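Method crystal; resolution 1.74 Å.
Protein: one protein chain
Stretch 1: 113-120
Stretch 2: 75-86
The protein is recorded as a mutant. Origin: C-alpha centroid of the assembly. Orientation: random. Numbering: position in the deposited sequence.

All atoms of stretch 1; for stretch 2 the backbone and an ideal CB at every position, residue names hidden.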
ATOM      1  N   ALA A 113       9.337 -15.014  -2.962  1.00 21.31           N
ATOM      2  CA  ALA A 113       8.356 -15.530  -3.928  1.00 21.31           C
ATOM      3  C   ALA A 113       8.897 -15.460  -5.339  1.00 22.66           C
ATOM      4  O   ALA A 113       9.631 -14.528  -5.690  1.00 22.08           O
ATOM      5  CB  ALA A 113       7.044 -14.756  -3.849  1.00 21.02           C
ATOM      6  N   TYR A 114       8.523 -16.455  -6.139  1.00 22.89           N
ATOM      7  CA  TYR A 114       8.815 -16.462  -7.559  1.00 23.85           C
ATOM      8  C   TYR A 114       7.507 -16.352  -8.330  1.00 26.83           C
ATOM      9  O   TYR A 114       6.550 -17.082  -8.050  1.00 24.96           O
ATOM     10  CB  TYR A 114       9.560 -17.738  -7.952  1.00 27.64           C
ATOM     11  CG  TYR A 114       9.794 -17.858  -9.441  1.00 28.69           C
ATOM     12  CD1 TYR A 114      10.644 -16.973 -10.102  1.00 24.73           C
ATOM     13  CD2 TYR A 114       9.157 -18.849 -10.193  1.00 28.11           C
ATOM     14  CE1 TYR A 114      10.867 -17.071 -11.462  1.00 30.98           C
ATOM     15  CE2 TYR A 114       9.374 -18.957 -11.557  1.00 29.54           C
ATOM     16  CZ  TYR A 114      10.228 -18.066 -12.186  1.00 29.32           C
ATOM     17  OH  TYR A 114      10.444 -18.168 -13.539  1.00 34.53           O
ATOM     18  N   ASP A 115       7.478 -15.437  -9.299  1.00 24.78           N
ATOM     19  CA  ASP A 115       6.252 -15.090 -10.040  1.00 25.12           C
ATOM     20  C   ASP A 115       5.046 -14.878  -9.120  1.00 25.89           C
ATOM     21  O   ASP A 115       3.930 -15.303  -9.423  1.00 26.62           O
ATOM     22  CB  ASP A 115       5.958 -16.114 -11.153  1.00 24.96           C
ATOM     23  CG  ASP A 115       6.905 -15.980 -12.332  1.00 28.74           C
ATOM     24  OD1 ASP A 115       7.510 -14.903 -12.504  1.00 30.18           O
ATOM     25  OD2 ASP A 115       7.049 -16.951 -13.101  1.00 29.56           O
ATOM     26  N   GLY A 116       5.288 -14.217  -7.988  1.00 24.13           N
ATOM     27  CA  GLY A 116       4.228 -13.874  -7.041  1.00 25.28           C
ATOM     28  C   GLY A 116       3.639 -15.029  -6.247  1.00 25.35           C
ATOM     29  O   GLY A 116       2.553 -14.904  -5.685  1.00 25.66           O
ATOM     30  N   GLU A 117       4.348 -16.154  -6.204  1.00 26.44           N
ATOM     31  CA  GLU A 117       3.936 -17.307  -5.403  1.00 24.84           C
ATOM     32  C   GLU A 117       5.031 -17.708  -4.412  1.00 25.18           C
ATOM     33  O   GLU A 117       6.213 -17.676  -4.757  1.00 25.03           O
ATOM     34  CB  GLU A 117       3.606 -18.493  -6.310  1.00 30.04           C
ATOM     35  CG  GLU A 117       2.316 -18.330  -7.100  1.00 34.61           C
ATOM     36  CD  GLU A 117       1.953 -19.582  -7.872  1.00 46.22           C
ATOM     37  OE1 GLU A 117       2.807 -20.092  -8.629  1.00 50.33           O
ATOM     38  OE2 GLU A 117       0.811 -20.057  -7.722  1.00 54.08           O
ATOM     39  N   ASP A 118       4.634 -18.106  -3.201  1.00 24.08           N
ATOM     40  CA  ASP A 118       5.584 -18.538  -2.158  1.00 23.12           C
ATOM     41  C   ASP A 118       6.667 -19.449  -2.721  1.00 25.61           C
ATOM     42  O   ASP A 118       6.372 -20.382  -3.481  1.00 26.36           O
ATOM     43  CB  ASP A 118       4.866 -19.279  -1.025  1.00 27.22           C
ATOM     44  CG  ASP A 118       4.031 -18.362  -0.148  1.00 30.01           C
ATOM     45  OD1 ASP A 118       4.096 -17.125  -0.306  1.00 32.69           O
ATOM     46  OD2 ASP A 118       3.307 -18.889   0.718  1.00 33.89           O
ATOM     47  N   PHE A 119       7.915 -19.170  -2.354  1.00 24.12           N
ATOM     48  CA  PHE A 119       9.047 -20.010  -2.747  1.00 23.92           C
ATOM     49  C   PHE A 119       9.697 -20.609  -1.492  1.00 25.00           C
ATOM     50  O   PHE A 119       9.614 -21.818  -1.274  1.00 23.78           O
ATOM     51  CB  PHE A 119      10.046 -19.208  -3.594  1.00 25.30           C
ATOM     52  CG  PHE A 119      11.145 -20.041  -4.207  1.00 28.10           C
ATOM     53  CD1 PHE A 119      10.905 -20.821  -5.334  1.00 27.34           C
ATOM     54  CD2 PHE A 119      12.432 -20.031  -3.663  1.00 27.78           C
ATOM     55  CE1 PHE A 119      11.919 -21.583  -5.903  1.00 25.94           C
ATOM     56  CE2 PHE A 119      13.452 -20.787  -4.231  1.00 30.23           C
ATOM     57  CZ  PHE A 119      13.197 -21.562  -5.354  1.00 30.74           C
ATOM     58  N   VAL A 120      10.322 -19.769  -0.664  1.00 24.00           N
ATOM     59  CA  VAL A 120      10.820 -20.195   0.652  1.00 21.24           C
ATOM     60  C   VAL A 120      10.469 -19.158   1.730  1.00 19.62           C
ATOM     61  O   VAL A 120      10.452 -17.953   1.464  1.00 21.93           O
ATOM     62  CB  VAL A 120      12.355 -20.463   0.687  1.00 20.91           C
ATOM     63  CG1 VAL A 120      12.726 -21.709  -0.104  1.00 24.15           C
ATOM     64  CG2 VAL A 120      13.148 -19.254   0.201  1.00 22.58           C
ATOM     65  N   UNK A  75      19.859 -15.056  -8.654  1.00 34.12           N
ATOM     66  CA  UNK A  75      18.793 -15.880  -8.094  1.00 33.18           C
ATOM     67  C   UNK A  75      17.673 -16.155  -9.094  1.00 30.29           C
ATOM     68  O   UNK A  75      17.289 -17.307  -9.284  1.00 33.30           O
ATOM     69  CB  UNK A  75      18.215 -15.203  -6.850  1.00 33.18           C
ATOM     70  N   UNK A  76      17.166 -15.105  -9.740  1.00 30.65           N
ATOM     71  CA  UNK A  76      16.065 -15.259 -10.699  1.00 32.41           C
ATOM     72  C   UNK A  76      16.473 -16.139 -11.890  1.00 35.28           C
ATOM     73  O   UNK A  76      15.660 -16.903 -12.405  1.00 37.74           O
ATOM     74  CB  UNK A  76      15.607 -13.887 -11.198  1.00 32.41           C
ATOM     75  N   UNK A  77      17.738 -16.050 -12.299  1.00 34.91           N
ATOM     76  CA  UNK A  77      18.264 -16.899 -13.369  1.00 37.92           C
ATOM     77  C   UNK A  77      18.134 -18.377 -13.004  1.00 37.37           C
ATOM     78  O   UNK A  77      17.703 -19.189 -13.819  1.00 39.88           O
ATOM     79  CB  UNK A  77      19.727 -16.553 -13.655  1.00 37.92           C
ATOM     80  N   UNK A  78      18.487 -18.696 -11.762  1.00 38.68           N
ATOM     81  CA  UNK A  78      18.453 -20.060 -11.231  1.00 42.42           C
ATOM     82  C   UNK A  78      17.030 -20.641 -11.167  1.00 42.84           C
ATOM     83  O   UNK A  78      16.788 -21.748 -11.654  1.00 40.93           O
ATOM     84  CB  UNK A  78      19.078 -20.082  -9.835  1.00 42.42           C
ATOM     85  N   UNK A  79      16.098 -19.893 -10.581  1.00 34.94           N
ATOM     86  CA  UNK A  79      14.723 -20.375 -10.399  1.00 33.59           C
ATOM     87  C   UNK A  79      13.976 -20.566 -11.732  1.00 33.85           C
ATOM     88  O   UNK A  79      13.264 -21.560 -11.903  1.00 37.52           O
ATOM     89  CB  UNK A  79      13.949 -19.395  -9.515  1.00 33.59           C
ATOM     90  N   UNK A  80      14.170 -19.641 -12.678  1.00 36.06           N
ATOM     91  CA  UNK A  80      13.555 -19.738 -14.018  1.00 35.84           C
ATOM     92  C   UNK A  80      13.922 -21.047 -14.711  1.00 43.02           C
ATOM     93  O   UNK A  80      13.063 -21.721 -15.302  1.00 44.08           O
ATOM     94  CB  UNK A  80      13.988 -18.557 -14.889  1.00 35.84           C
ATOM     95  N   UNK A  81      15.203 -21.402 -14.627  1.00 40.74           N
ATOM     96  CA  UNK A  81      15.722 -22.636 -15.202  1.00 47.64           C
ATOM     97  C   UNK A  81      15.081 -23.865 -14.562  1.00 43.95           C
ATOM     98  O   UNK A  81      14.813 -24.854 -15.241  1.00 44.75           O
ATOM     99  CB  UNK A  81      17.242 -22.694 -15.041  1.00 47.64           C
ATOM    100  N   UNK A  82      14.820 -23.786 -13.259  1.00 41.69           N
ATOM    101  CA  UNK A  82      14.218 -24.896 -12.523  1.00 38.62           C
ATOM    102  C   UNK A  82      12.747 -25.127 -12.875  1.00 39.35           C
ATOM    103  O   UNK A  82      12.260 -26.262 -12.813  1.00 45.50           O
ATOM    104  CB  UNK A  82      14.347 -24.643 -11.020  1.00 38.62           C
ATOM    105  N   UNK A  83      12.054 -24.065 -13.280  1.00 43.16           N
ATOM    106  CA  UNK A  83      10.687 -24.188 -13.794  1.00 43.17           C
ATOM    107  C   UNK A  83      10.643 -24.389 -15.310  1.00 49.40           C
ATOM    108  O   UNK A  83       9.559 -24.439 -15.901  1.00 48.60           O
ATOM    109  CB  UNK A  83       9.879 -22.944 -13.420  1.00 43.17           C
ATOM    110  N   UNK A  84      11.823 -24.513 -15.921  1.00 48.55           N
ATOM    111  CA  UNK A  84      11.972 -24.673 -17.374  1.00 50.84           C
ATOM    112  C   UNK A  84      11.388 -23.496 -18.155  1.00 55.09           C
ATOM    113  O   UNK A  84      10.653 -23.678 -19.128  1.00 73.00           O
ATOM    114  CB  UNK A  84      11.299 -25.970 -17.827  1.00 50.84           C
ATOM    115  N   UNK A  85      11.722 -22.287 -17.711  1.00 48.95           N
ATOM    116  CA  UNK A  85      11.230 -21.064 -18.336  1.00 50.26           C
ATOM    117  C   UNK A  85      12.404 -20.194 -18.787  1.00 66.83           C
ATOM    118  O   UNK A  85      12.970 -19.436 -17.998  1.00 72.20           O
ATOM    119  CB  UNK A  85      10.329 -20.291 -17.371  1.00 50.26           C
ATOM    120  N   UNK A  86      12.772 -20.319 -20.061  1.00 71.17           N
ATOM    121  CA  UNK A  86      13.908 -19.584 -20.619  1.00 71.13           C
ATOM    122  C   UNK A  86      13.472 -18.331 -21.379  1.00 70.57           C
ATOM    123  O   UNK A  86      14.307 -17.579 -21.887  1.00 73.47           O
ATOM    124  CB  UNK A  86      14.713 -20.495 -21.548  1.00 71.13           C
TER

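Stretch 1 is a tight hairpin, a type I' turn from Tyr 114 to Glu 117, and its main offering to stretch 2 is the ring and hydroxyl of Tyr 114, with the ring of Phe 119 beside it.

Position 75 is helical and has nothing of stretch 1 near its CB, so the contact sets no preference; it is Ser 75. At position 76 the CB points sideways; a small residue would leave the ring edge of Tyr 114 untouched, whereas a longer apolar chain could reach it. Ile 76 does so lightly, CG1 lying 4.4 Å from CE1 of Tyr 114. Positions 77 and 78 are out of reach and could hold almost any helix-compatible residue; they are Gln 77 and Ile 78.

Position 79 is the closest backbone approach, its CA 7.6 Å from the CA of Tyr 114. The ideal CB points toward stretch 1, between the two rings, and a compact apolar side chain suits such a place. Val 79 uses both branches: CG1 packs 3.5 Å from CD1 of Tyr 114, while CG2 sits over that ring's face in a CH-pi contact and also meets CE1 of Phe 119 at 3.6 Å.

At position 80 the CB lies sideways, 3.8 Å from OH of Tyr 114. A slim, flexible chain that can turn aside would fit, as would a polar one. Met 80 places CG 3.3 Å from OH of Tyr 114, and its end leads away. Position 81 points away, free for a polar residue: Glu 81.

Position 82 points sideways, so a fairly long chain, such as arginine, lysine or methionine, is suited to come well up to the ring of Phe 119. Arg 82 brings NH1 to 4.0 Å from CZ of Phe 119, at the edge of that ring and near its plane.

Position 83 points toward the ring of Tyr 114, inviting a large apolar or aromatic group. Phe 83 lies nearly parallel to the tyrosine ring but slid aside, with CD2 3.6 Å from CE2 of Tyr 114.

Position 84 has positive phi in a Schellman motif, which favours glycine or asparagine; it is Asn 84. Position 85 faces the tyrosine hydroxyl, a donor, and the carboxylate of Asp 115, so a side chain carrying both acceptor and donor is apt. Gln 85 accepts a very short hydrogen bond, 2.5 Å from OH of Tyr 114 to OE1, while NE2 reaches OD2 of Asp 115 through a water. Position 86 is remote: Ser 86.

Stretch 2 (75-86) SIQIVMERFNQS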
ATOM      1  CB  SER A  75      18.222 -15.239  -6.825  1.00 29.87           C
ATOM      2  OG  SER A  75      19.167 -15.290  -5.768  1.00 29.03           O
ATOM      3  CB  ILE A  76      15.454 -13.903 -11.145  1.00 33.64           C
ATOM      4  CG1 ILE A  76      14.073 -14.114 -11.784  1.00 33.57           C
ATOM      5  CG2 ILE A  76      16.399 -13.133 -12.064  1.00 34.26           C
ATOM      6  CD1 ILE A  76      13.238 -12.854 -11.896  1.00 33.20           C
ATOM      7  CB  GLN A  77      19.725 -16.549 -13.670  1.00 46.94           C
ATOM      8  CG  GLN A  77      20.168 -16.889 -15.086  1.00 59.60           C
ATOM      9  CD  GLN A  77      19.500 -16.024 -16.142  1.00 73.71           C
ATOM     10  OE1 GLN A  77      18.918 -14.976 -15.835  1.00 77.65           O
ATOM     11  NE2 GLN A  77      19.585 -16.458 -17.398  1.00 94.09           N
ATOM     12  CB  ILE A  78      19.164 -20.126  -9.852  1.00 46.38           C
ATOM     13  CG1 ILE A  78      20.681 -20.002 -10.039  1.00 45.95           C
ATOM     14  CG2 ILE A  78      18.816 -21.405  -9.097  1.00 43.35           C
ATOM     15  CD1 ILE A  78      21.456 -19.754  -8.762  1.00 44.86           C
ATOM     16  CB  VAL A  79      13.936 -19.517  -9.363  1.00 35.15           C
ATOM     17  CG1 VAL A  79      13.922 -18.046  -9.743  1.00 39.09           C
ATOM     18  CG2 VAL A  79      12.526 -20.048  -9.136  1.00 31.41           C
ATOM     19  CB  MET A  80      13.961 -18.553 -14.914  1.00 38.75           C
ATOM     20  CG  MET A  80      13.489 -17.183 -14.444  1.00 39.79           C
ATOM     21  SD  MET A  80      13.767 -15.846 -15.632  1.00 45.23           S
ATOM     22  CE  MET A  80      15.555 -15.727 -15.654  1.00 54.79           C
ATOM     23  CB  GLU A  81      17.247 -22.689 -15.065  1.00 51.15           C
ATOM     24  CG  GLU A  81      17.982 -21.743 -16.008  1.00 61.96           C
ATOM     25  CD  GLU A  81      19.397 -21.415 -15.553  1.00 72.87           C
ATOM     26  OE1 GLU A  81      19.780 -21.782 -14.419  1.00 78.18           O
ATOM     27  OE2 GLU A  81      20.132 -20.776 -16.336  1.00 76.98           O
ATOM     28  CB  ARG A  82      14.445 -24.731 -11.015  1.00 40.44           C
ATOM     29  CG  ARG A  82      15.735 -25.403 -10.569  1.00 42.63           C
ATOM     30  CD  ARG A  82      16.560 -24.573  -9.597  1.00 41.50           C
ATOM     31  NE  ARG A  82      16.015 -24.580  -8.246  1.00 47.00           N
ATOM     32  CZ  ARG A  82      16.708 -24.272  -7.147  1.00 45.37           C
ATOM     33  NH1 ARG A  82      16.114 -24.288  -5.963  1.00 45.46           N
ATOM     34  NH2 ARG A  82      17.995 -23.958  -7.217  1.00 44.35           N
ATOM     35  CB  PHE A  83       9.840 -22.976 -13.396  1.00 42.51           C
ATOM     36  CG  PHE A  83       9.370 -23.007 -11.972  1.00 44.00           C
ATOM     37  CD1 PHE A  83       8.159 -23.608 -11.638  1.00 43.48           C
ATOM     38  CD2 PHE A  83      10.132 -22.430 -10.961  1.00 44.19           C
ATOM     39  CE1 PHE A  83       7.719 -23.634 -10.322  1.00 46.18           C
ATOM     40  CE2 PHE A  83       9.697 -22.452  -9.644  1.00 43.12           C
ATOM     41  CZ  PHE A  83       8.491 -23.055  -9.323  1.00 41.70           C
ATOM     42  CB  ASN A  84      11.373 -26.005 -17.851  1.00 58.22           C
ATOM     43  CG  ASN A  84      11.963 -27.203 -17.132  1.00 64.47           C
ATOM     44  OD1 ASN A  84      13.174 -27.276 -16.908  1.00 58.46           O
ATOM     45  ND2 ASN A  84      11.109 -28.153 -16.770  1.00 66.73           N
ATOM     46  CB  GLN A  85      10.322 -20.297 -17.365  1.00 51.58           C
ATOM     47  CG  GLN A  85       9.087 -21.068 -16.902  1.00 50.21           C
ATOM     48  CD  GLN A  85       8.447 -20.473 -15.655  1.00 51.05           C
ATOM     49  OE1 GLN A  85       9.107 -19.807 -14.860  1.00 51.01           O
ATOM     50  NE2 GLN A  85       7.154 -20.721 -15.477  1.00 49.52           N
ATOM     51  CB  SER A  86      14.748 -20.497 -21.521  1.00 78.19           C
ATOM     52  OG  SER A  86      13.983 -20.986 -22.609  1.00 84.29           O
TER
HETATM   53  O   HOH W   1       6.085 -19.548 -12.754  1.00 34.39           O
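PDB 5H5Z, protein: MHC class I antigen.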